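Local coordinates for protein arginine decarboxylase (Campylobacter jejuni subsp. jejuni, PDB 3NZP) that probably catalyses the pyridoxal-5'-phosphate-dependent decarboxylation of arginine to agmatine, an early step in the biosynthesis of polyamines such as spermidine, at residues P46-F51 / A330-P335; P533-I538 / G549-Q554. All coordinates share one frame; numbering follows the deposited sequence.

In the fold
Strand 47-50 comes early in the chain, ahead of the closed parallel barrel of eight strands that begins at 79-84 and ends at 316-319. Contact 1 closes the long loop that holds this whole barrel, pairing 46-51 antiparallel with 330-335 just beyond it. Contact 2 follows in series, neither nested in contact 1 nor crossing it: it closes the short beta hairpin of strands 534-540 and 545-551. The two contacts meet in one mixed sheet, because strand 534-540 runs parallel to strand 47-50 on the edge away from 330-335, with a probable hydrogen bond from Leu-48 N to Thr-534 O (2.8 Å). N-terminal, post-barrel and C-terminal parts of the chain are thereby tied together.

Contact 1: P46-F51 / A330-P335; sequences PLLLRF and AVLIAP
Leu-49 and Ile-333 meet through their outermost methyls, CD1 to CD1 at 3.6 Å, on a face of the sheet that also carries Leu-47 and Val-331. In Ile-333, CG1 stands anti to the carbonyl carbon (chi1 -70°), and chi2 of 86° turns CD1 toward Leu-49, where it also lies against CG. The two side chains cross obliquely, and helix 31-40 packs over this face through Leu-38 and Val-35. Farther along it, Val-331 CG2 approaches the edge of the Phe-51 ring at CE2 (4.0 Å). On the other face Leu-48 CD1 touches Ala-330 CB (3.9 Å), and Leu-332 CD2 comes back over the backbone to Leu-47 O (3.6 Å). Between the faces runs an antiparallel pairing in the beta domain that accompanies the pyridoxal-binding barrel in fold-type III decarboxylases. Leu-47 with Ile-333 and Leu-49 with Val-331 are its hydrogen-bonded pairs; the straightest bond, Leu-49 N to Val-331 O, is 2.8 Å long with an N-H...O angle of 173°. At the polar edge the Arg-50 guanidinium lies obliquely near Ala-330 CB, its NH1 in a salt bridge to Glu-521 and hydrogen-bonded to His-329 NE2.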
ATOM      1  N   PRO B  46     -15.715  -4.274 -11.928  1.00 38.80           N
ATOM      2  CA  PRO B  46     -15.645  -4.878 -10.599  1.00 30.80           C
ATOM      3  C   PRO B  46     -16.547  -4.190  -9.601  1.00 32.84           C
ATOM      4  O   PRO B  46     -16.690  -2.965  -9.624  1.00 37.08           O
ATOM      5  CB  PRO B  46     -14.181  -4.717 -10.235  1.00 29.60           C
ATOM      6  CG  PRO B  46     -13.851  -3.392 -10.837  1.00 32.07           C
ATOM      7  CD  PRO B  46     -14.514  -3.465 -12.199  1.00 41.01           C
ATOM      8  N   LEU B  47     -17.176  -4.964  -8.730  1.00 28.45           N
ATOM      9  CA  LEU B  47     -18.020  -4.353  -7.722  1.00 33.31           C
ATOM     10  C   LEU B  47     -17.786  -4.924  -6.343  1.00 37.02           C
ATOM     11  O   LEU B  47     -17.526  -6.113  -6.172  1.00 41.68           O
ATOM     12  CB  LEU B  47     -19.501  -4.447  -8.078  1.00 32.80           C
ATOM     13  CG  LEU B  47     -20.019  -5.714  -8.740  1.00 54.57           C
ATOM     14  CD1 LEU B  47     -21.493  -5.875  -8.421  1.00 56.68           C
ATOM     15  CD2 LEU B  47     -19.809  -5.629 -10.262  1.00 67.89           C
ATOM     16  N   LEU B  48     -17.850  -4.038  -5.357  1.00 34.56           N
ATOM     17  CA  LEU B  48     -17.675  -4.417  -3.973  1.00 27.95           C
ATOM     18  C   LEU B  48     -19.066  -4.474  -3.341  1.00 32.83           C
ATOM     19  O   LEU B  48     -19.796  -3.489  -3.369  1.00 34.40           O
ATOM     20  CB  LEU B  48     -16.826  -3.387  -3.252  1.00 23.02           C
ATOM     21  CG  LEU B  48     -16.664  -3.672  -1.758  1.00 22.00           C
ATOM     22  CD1 LEU B  48     -15.862  -4.948  -1.595  1.00 15.89           C
ATOM     23  CD2 LEU B  48     -15.971  -2.505  -1.056  1.00 17.92           C
ATOM     24  N   LEU B  49     -19.437  -5.626  -2.789  1.00 39.07           N
ATOM     25  CA  LEU B  49     -20.744  -5.768  -2.154  1.00 36.11           C
ATOM     26  C   LEU B  49     -20.616  -5.792  -0.640  1.00 36.87           C
ATOM     27  O   LEU B  49     -19.714  -6.433  -0.101  1.00 38.10           O
ATOM     28  CB  LEU B  49     -21.435  -7.048  -2.612  1.00 32.75           C
ATOM     29  CG  LEU B  49     -21.642  -7.122  -4.124  1.00 31.95           C
ATOM     30  CD1 LEU B  49     -22.396  -8.389  -4.503  1.00 33.82           C
ATOM     31  CD2 LEU B  49     -22.412  -5.897  -4.556  1.00 34.24           C
ATOM     32  N   ARG B  50     -21.509  -5.078   0.040  1.00 32.86           N
ATOM     33  CA  ARG B  50     -21.514  -5.042   1.494  1.00 32.71           C
ATOM     34  C   ARG B  50     -22.802  -5.692   1.984  1.00 36.44           C
ATOM     35  O   ARG B  50     -23.901  -5.354   1.523  1.00 36.43           O
ATOM     36  CB  ARG B  50     -21.456  -3.608   2.015  1.00 24.69           C
ATOM     37  CG  ARG B  50     -20.155  -2.890   1.813  1.00 27.11           C
ATOM     38  CD  ARG B  50     -20.202  -1.522   2.502  1.00 34.72           C
ATOM     39  NE  ARG B  50     -19.302  -0.550   1.874  1.00 39.26           N
ATOM     40  CZ  ARG B  50     -17.974  -0.653   1.847  1.00 39.60           C
ATOM     41  NH1 ARG B  50     -17.374  -1.691   2.421  1.00 31.92           N
ATOM     42  NH2 ARG B  50     -17.254   0.277   1.233  1.00 35.66           N
ATOM     43  N   PHE B  51     -22.662  -6.619   2.922  1.00 32.86           N
ATOM     44  CA  PHE B  51     -23.806  -7.319   3.487  1.00 29.76           C
ATOM     45  C   PHE B  51     -23.957  -6.971   4.965  1.00 30.15           C
ATOM     46  O   PHE B  51     -23.364  -7.617   5.836  1.00 32.71           O
ATOM     47  CB  PHE B  51     -23.619  -8.825   3.316  1.00 27.33           C
ATOM     48  CG  PHE B  51     -23.665  -9.275   1.890  1.00 32.21           C
ATOM     49  CD1 PHE B  51     -24.886  -9.406   1.232  1.00 28.08           C
ATOM     50  CD2 PHE B  51     -22.490  -9.575   1.203  1.00 35.09           C
ATOM     51  CE1 PHE B  51     -24.940  -9.832  -0.084  1.00 29.37           C
ATOM     52  CE2 PHE B  51     -22.528 -10.001  -0.120  1.00 34.60           C
ATOM     53  CZ  PHE B  51     -23.761 -10.134  -0.768  1.00 38.77           C
ATOM     54  N   ALA B 330     -17.770  -7.628   3.479  1.00 36.70           N
ATOM     55  CA  ALA B 330     -17.585  -7.242   2.082  1.00 31.54           C
ATOM     56  C   ALA B 330     -16.992  -8.291   1.161  1.00 36.07           C
ATOM     57  O   ALA B 330     -16.008  -8.962   1.491  1.00 36.84           O
ATOM     58  CB  ALA B 330     -16.728  -5.998   2.022  1.00 39.30           C
ATOM     59  N   VAL B 331     -17.580  -8.405  -0.023  1.00 38.14           N
ATOM     60  CA  VAL B 331     -17.101  -9.354  -1.015  1.00 36.45           C
ATOM     61  C   VAL B 331     -16.758  -8.573  -2.268  1.00 36.77           C
ATOM     62  O   VAL B 331     -17.539  -7.725  -2.705  1.00 34.35           O
ATOM     63  CB  VAL B 331     -18.173 -10.394  -1.359  1.00 36.71           C
ATOM     64  CG1 VAL B 331     -17.601 -11.400  -2.338  1.00 37.47           C
ATOM     65  CG2 VAL B 331     -18.661 -11.089  -0.095  1.00 37.20           C
ATOM     66  N   LEU B 332     -15.586  -8.850  -2.834  1.00 31.03           N
ATOM     67  CA  LEU B 332     -15.156  -8.170  -4.049  1.00 30.30           C
ATOM     68  C   LEU B 332     -15.354  -9.100  -5.237  1.00 33.43           C
ATOM     69  O   LEU B 332     -14.605 -10.054  -5.408  1.00 44.32           O
ATOM     70  CB  LEU B 332     -13.679  -7.780  -3.934  1.00 36.48           C
ATOM     71  CG  LEU B 332     -13.108  -6.804  -4.976  1.00 33.68           C
ATOM     72  CD1 LEU B 332     -12.779  -7.520  -6.258  1.00 34.24           C
ATOM     73  CD2 LEU B 332     -14.120  -5.694  -5.211  1.00 28.84           C
ATOM     74  N   ILE B 333     -16.378  -8.836  -6.042  1.00 34.16           N
ATOM     75  CA  ILE B 333     -16.661  -9.656  -7.220  1.00 36.84           C
ATOM     76  C   ILE B 333     -16.040  -9.025  -8.459  1.00 43.80           C
ATOM     77  O   ILE B 333     -16.175  -7.817  -8.682  1.00 47.95           O
ATOM     78  CB  ILE B 333     -18.176  -9.779  -7.480  1.00 34.38           C
ATOM     79  CG1 ILE B 333     -18.830 -10.630  -6.399  1.00 36.07           C
ATOM     80  CG2 ILE B 333     -18.428 -10.338  -8.866  1.00 41.26           C
ATOM     81  CD1 ILE B 333     -19.224  -9.838  -5.182  1.00 43.42           C
ATOM     82  N   ALA B 334     -15.369  -9.839  -9.266  1.00 45.25           N
ATOM     83  CA  ALA B 334     -14.739  -9.350 -10.492  1.00 43.58           C
ATOM     84  C   ALA B 334     -14.873 -10.382 -11.604  1.00 44.19           C
ATOM     85  O   ALA B 334     -14.505 -11.538 -11.432  1.00 46.66           O
ATOM     86  CB  ALA B 334     -13.277  -9.050 -10.237  1.00 44.69           C
ATOM     87  N   PRO B 335     -15.421  -9.979 -12.762  1.00 48.16           N
ATOM     88  CA  PRO B 335     -15.598 -10.890 -13.898  1.00 45.13           C
ATOM     89  C   PRO B 335     -14.277 -11.233 -14.598  1.00 42.67           C
ATOM     90  O   PRO B 335     -13.374 -10.402 -14.681  1.00 37.78           O
ATOM     91  CB  PRO B 335     -16.559 -10.117 -14.802  1.00 34.48           C
ATOM     92  CG  PRO B 335     -16.163  -8.710 -14.579  1.00 36.65           C
ATOM     93  CD  PRO B 335     -15.974  -8.645 -13.073  1.00 48.69           C
TER

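Contact 2: P533-I538 / G549-Q554; sequences PTEAII and GIIEAQ
Thr-534 meets Ile-551 and Ala-553 with the two branches of its side chain. CG2 faces Ile-551 O, while OG1, anti to the carbonyl carbon (chi1 -67°), accepts a hydrogen bond from Ala-553 N (2.9 Å). That bond is bent, with an angle of 140° at the hydrogen, and it carries the pairing past the strand into the loop after it. Next to it, Glu-535 and Ile-551 form a hydrogen-bonded antiparallel pair. Ile-551 N gives a 2.8 Å bond to Glu-535 O, nearly along the C=O axis; in return Glu-535 N reaches Ile-551 O at 3.1 Å, tilted 23° from the carbonyl plane. The two side chains lie side by side and point the same way, with Glu-535 CG against Ile-551 CB (3.8 Å). These three bonds, with Thr-534 and Glu-535 both buried, make this the close part of the contact.

Toward Gly-549 the beta hairpin is looser. Ala-536 CB only grazes Ile-550 CG1 (4.2 Å), and the backbone of Ile-537 bonds with Glu-548, passing over the exposed Gly-549, whose phi is positive. At the Thr-534 end Glu-552 is open to solvent, and the partly exposed Ile-551 meets Asp-564 of the second subunit.

Strand 47-50 adjoins the other edge of strand 534-540, and from it the buried Glu-535 carboxylate takes its strongest polar partner, OE2 forming a salt bridge with Arg-50 NE. This would probably stabilise the ionised acid, so that Glu-535 serves the hairpin through its backbone and aliphatic CG and the adjoining strand through its charge.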
ATOM      1  N   PRO B 533     -13.817   0.558  -6.937  1.00 39.35           N
ATOM      2  CA  PRO B 533     -14.864   0.002  -7.789  1.00 38.59           C
ATOM      3  C   PRO B 533     -16.252   0.355  -7.284  1.00 34.10           C
ATOM      4  O   PRO B 533     -16.402   0.839  -6.169  1.00 29.44           O
ATOM      5  CB  PRO B 533     -14.578  -1.503  -7.745  1.00 40.26           C
ATOM      6  CG  PRO B 533     -13.980  -1.695  -6.401  1.00 29.43           C
ATOM      7  CD  PRO B 533     -13.060  -0.511  -6.267  1.00 34.90           C
ATOM      8  N   THR B 534     -17.266   0.135  -8.110  1.00 37.68           N
ATOM      9  CA  THR B 534     -18.617   0.442  -7.682  1.00 37.07           C
ATOM     10  C   THR B 534     -18.964  -0.431  -6.481  1.00 38.78           C
ATOM     11  O   THR B 534     -18.655  -1.619  -6.464  1.00 36.41           O
ATOM     12  CB  THR B 534     -19.628   0.169  -8.793  1.00 36.30           C
ATOM     13  OG1 THR B 534     -19.411   1.083  -9.871  1.00 39.42           O
ATOM     14  CG2 THR B 534     -21.033   0.325  -8.274  1.00 29.73           C
ATOM     15  N   GLU B 535     -19.584   0.154  -5.464  1.00 39.59           N
ATOM     16  CA  GLU B 535     -19.961  -0.632  -4.303  1.00 36.12           C
ATOM     17  C   GLU B 535     -21.458  -0.526  -4.089  1.00 37.56           C
ATOM     18  O   GLU B 535     -22.076   0.480  -4.440  1.00 40.06           O
ATOM     19  CB  GLU B 535     -19.221  -0.158  -3.059  1.00 44.96           C
ATOM     20  CG  GLU B 535     -19.714   1.156  -2.475  1.00 53.26           C
ATOM     21  CD  GLU B 535     -19.021   1.487  -1.147  1.00 61.60           C
ATOM     22  OE1 GLU B 535     -17.787   1.770  -1.166  1.00 44.47           O
ATOM     23  OE2 GLU B 535     -19.712   1.448  -0.090  1.00 49.46           O
ATOM     24  N   ALA B 536     -22.047  -1.576  -3.531  1.00 36.75           N
ATOM     25  CA  ALA B 536     -23.478  -1.593  -3.288  1.00 38.82           C
ATOM     26  C   ALA B 536     -23.748  -2.297  -1.975  1.00 39.52           C
ATOM     27  O   ALA B 536     -23.036  -3.237  -1.624  1.00 42.11           O
ATOM     28  CB  ALA B 536     -24.188  -2.317  -4.426  1.00 37.02           C
ATOM     29  N   ILE B 537     -24.772  -1.844  -1.258  1.00 36.58           N
ATOM     30  CA  ILE B 537     -25.148  -2.441   0.023  1.00 39.46           C
ATOM     31  C   ILE B 537     -26.354  -3.349  -0.153  1.00 38.40           C
ATOM     32  O   ILE B 537     -27.437  -2.880  -0.490  1.00 47.69           O
ATOM     33  CB  ILE B 537     -25.495  -1.360   1.020  1.00 40.08           C
ATOM     34  CG1 ILE B 537     -24.294  -0.430   1.160  1.00 41.48           C
ATOM     35  CG2 ILE B 537     -25.924  -1.986   2.346  1.00 31.80           C
ATOM     36  CD1 ILE B 537     -24.581   0.793   1.971  1.00 62.53           C
ATOM     37  N   ILE B 538     -26.170  -4.645   0.085  1.00 38.34           N
ATOM     38  CA  ILE B 538     -27.256  -5.605  -0.084  1.00 40.77           C
ATOM     39  C   ILE B 538     -27.990  -5.946   1.208  1.00 46.34           C
ATOM     40  O   ILE B 538     -27.394  -6.471   2.151  1.00 52.39           O
ATOM     41  CB  ILE B 538     -26.735  -6.914  -0.701  1.00 35.63           C
ATOM     42  CG1 ILE B 538     -25.895  -6.600  -1.933  1.00 37.24           C
ATOM     43  CG2 ILE B 538     -27.889  -7.796  -1.102  1.00 38.54           C
ATOM     44  CD1 ILE B 538     -26.583  -5.661  -2.892  1.00 29.76           C
ATOM     45  N   GLY B 549     -28.138   1.782  -1.874  1.00 52.62           N
ATOM     46  CA  GLY B 549     -26.930   2.507  -1.524  1.00 51.93           C
ATOM     47  C   GLY B 549     -25.766   2.219  -2.453  1.00 54.73           C
ATOM     48  O   GLY B 549     -24.663   1.865  -2.019  1.00 63.69           O
ATOM     49  N   ILE B 550     -26.017   2.373  -3.744  1.00 48.28           N
ATOM     50  CA  ILE B 550     -25.005   2.141  -4.756  1.00 42.10           C
ATOM     51  C   ILE B 550     -24.097   3.366  -4.891  1.00 35.76           C
ATOM     52  O   ILE B 550     -24.544   4.501  -4.760  1.00 39.57           O
ATOM     53  CB  ILE B 550     -25.688   1.855  -6.109  1.00 42.60           C
ATOM     54  CG1 ILE B 550     -26.657   0.687  -5.938  1.00 50.67           C
ATOM     55  CG2 ILE B 550     -24.667   1.542  -7.166  1.00 36.08           C
ATOM     56  CD1 ILE B 550     -27.456   0.359  -7.187  1.00 53.31           C
ATOM     57  N   ILE B 551     -22.811   3.128  -5.104  1.00 38.13           N
ATOM     58  CA  ILE B 551     -21.851   4.209  -5.310  1.00 39.25           C
ATOM     59  C   ILE B 551     -21.120   3.811  -6.581  1.00 41.26           C
ATOM     60  O   ILE B 551     -20.265   2.918  -6.576  1.00 40.94           O
ATOM     61  CB  ILE B 551     -20.811   4.322  -4.172  1.00 43.41           C
ATOM     62  CG1 ILE B 551     -21.501   4.601  -2.850  1.00 47.03           C
ATOM     63  CG2 ILE B 551     -19.901   5.512  -4.430  1.00 39.29           C
ATOM     64  CD1 ILE B 551     -22.263   5.906  -2.865  1.00 54.94           C
ATOM     65  N   GLU B 552     -21.471   4.463  -7.675  1.00 35.28           N
ATOM     66  CA  GLU B 552     -20.873   4.145  -8.952  1.00 37.43           C
ATOM     67  C   GLU B 552     -19.409   4.580  -8.998  1.00 34.42           C
ATOM     68  O   GLU B 552     -19.022   5.561  -8.363  1.00 31.10           O
ATOM     69  CB  GLU B 552     -21.696   4.816 -10.058  1.00 49.76           C
ATOM     70  CG  GLU B 552     -21.380   4.400 -11.476  1.00 61.48           C
ATOM     71  CD  GLU B 552     -22.524   4.732 -12.398  1.00 70.93           C
ATOM     72  OE1 GLU B 552     -23.280   5.668 -12.062  1.00 79.17           O
ATOM     73  OE2 GLU B 552     -22.675   4.070 -13.446  1.00 79.93           O
ATOM     74  N   ALA B 553     -18.593   3.830  -9.731  1.00 30.02           N
ATOM     75  CA  ALA B 553     -17.171   4.126  -9.858  1.00 27.38           C
ATOM     76  C   ALA B 553     -16.929   5.427 -10.622  1.00 35.29           C
ATOM     77  O   ALA B 553     -17.574   5.688 -11.643  1.00 39.73           O
ATOM     78  CB  ALA B 553     -16.478   2.982 -10.559  1.00 21.08           C
ATOM     79  N   GLN B 554     -15.995   6.240 -10.132  1.00 39.91           N
ATOM     80  CA  GLN B 554     -15.665   7.526 -10.759  1.00 42.50           C
ATOM     81  C   GLN B 554     -15.368   7.459 -12.249  1.00 42.62           C
ATOM     82  O   GLN B 554     -14.889   6.449 -12.759  1.00 48.02           O
ATOM     83  CB  GLN B 554     -14.437   8.137 -10.098  1.00 45.31           C
ATOM     84  CG  GLN B 554     -14.689   8.875  -8.832  1.00 51.77           C
ATOM     85  CD  GLN B 554     -13.519   9.764  -8.476  1.00 64.04           C
ATOM     86  OE1 GLN B 554     -12.350   9.337  -8.538  1.00 65.49           O
ATOM     87  NE2 GLN B 554     -13.814  11.010  -8.107  1.00 60.21           N
TER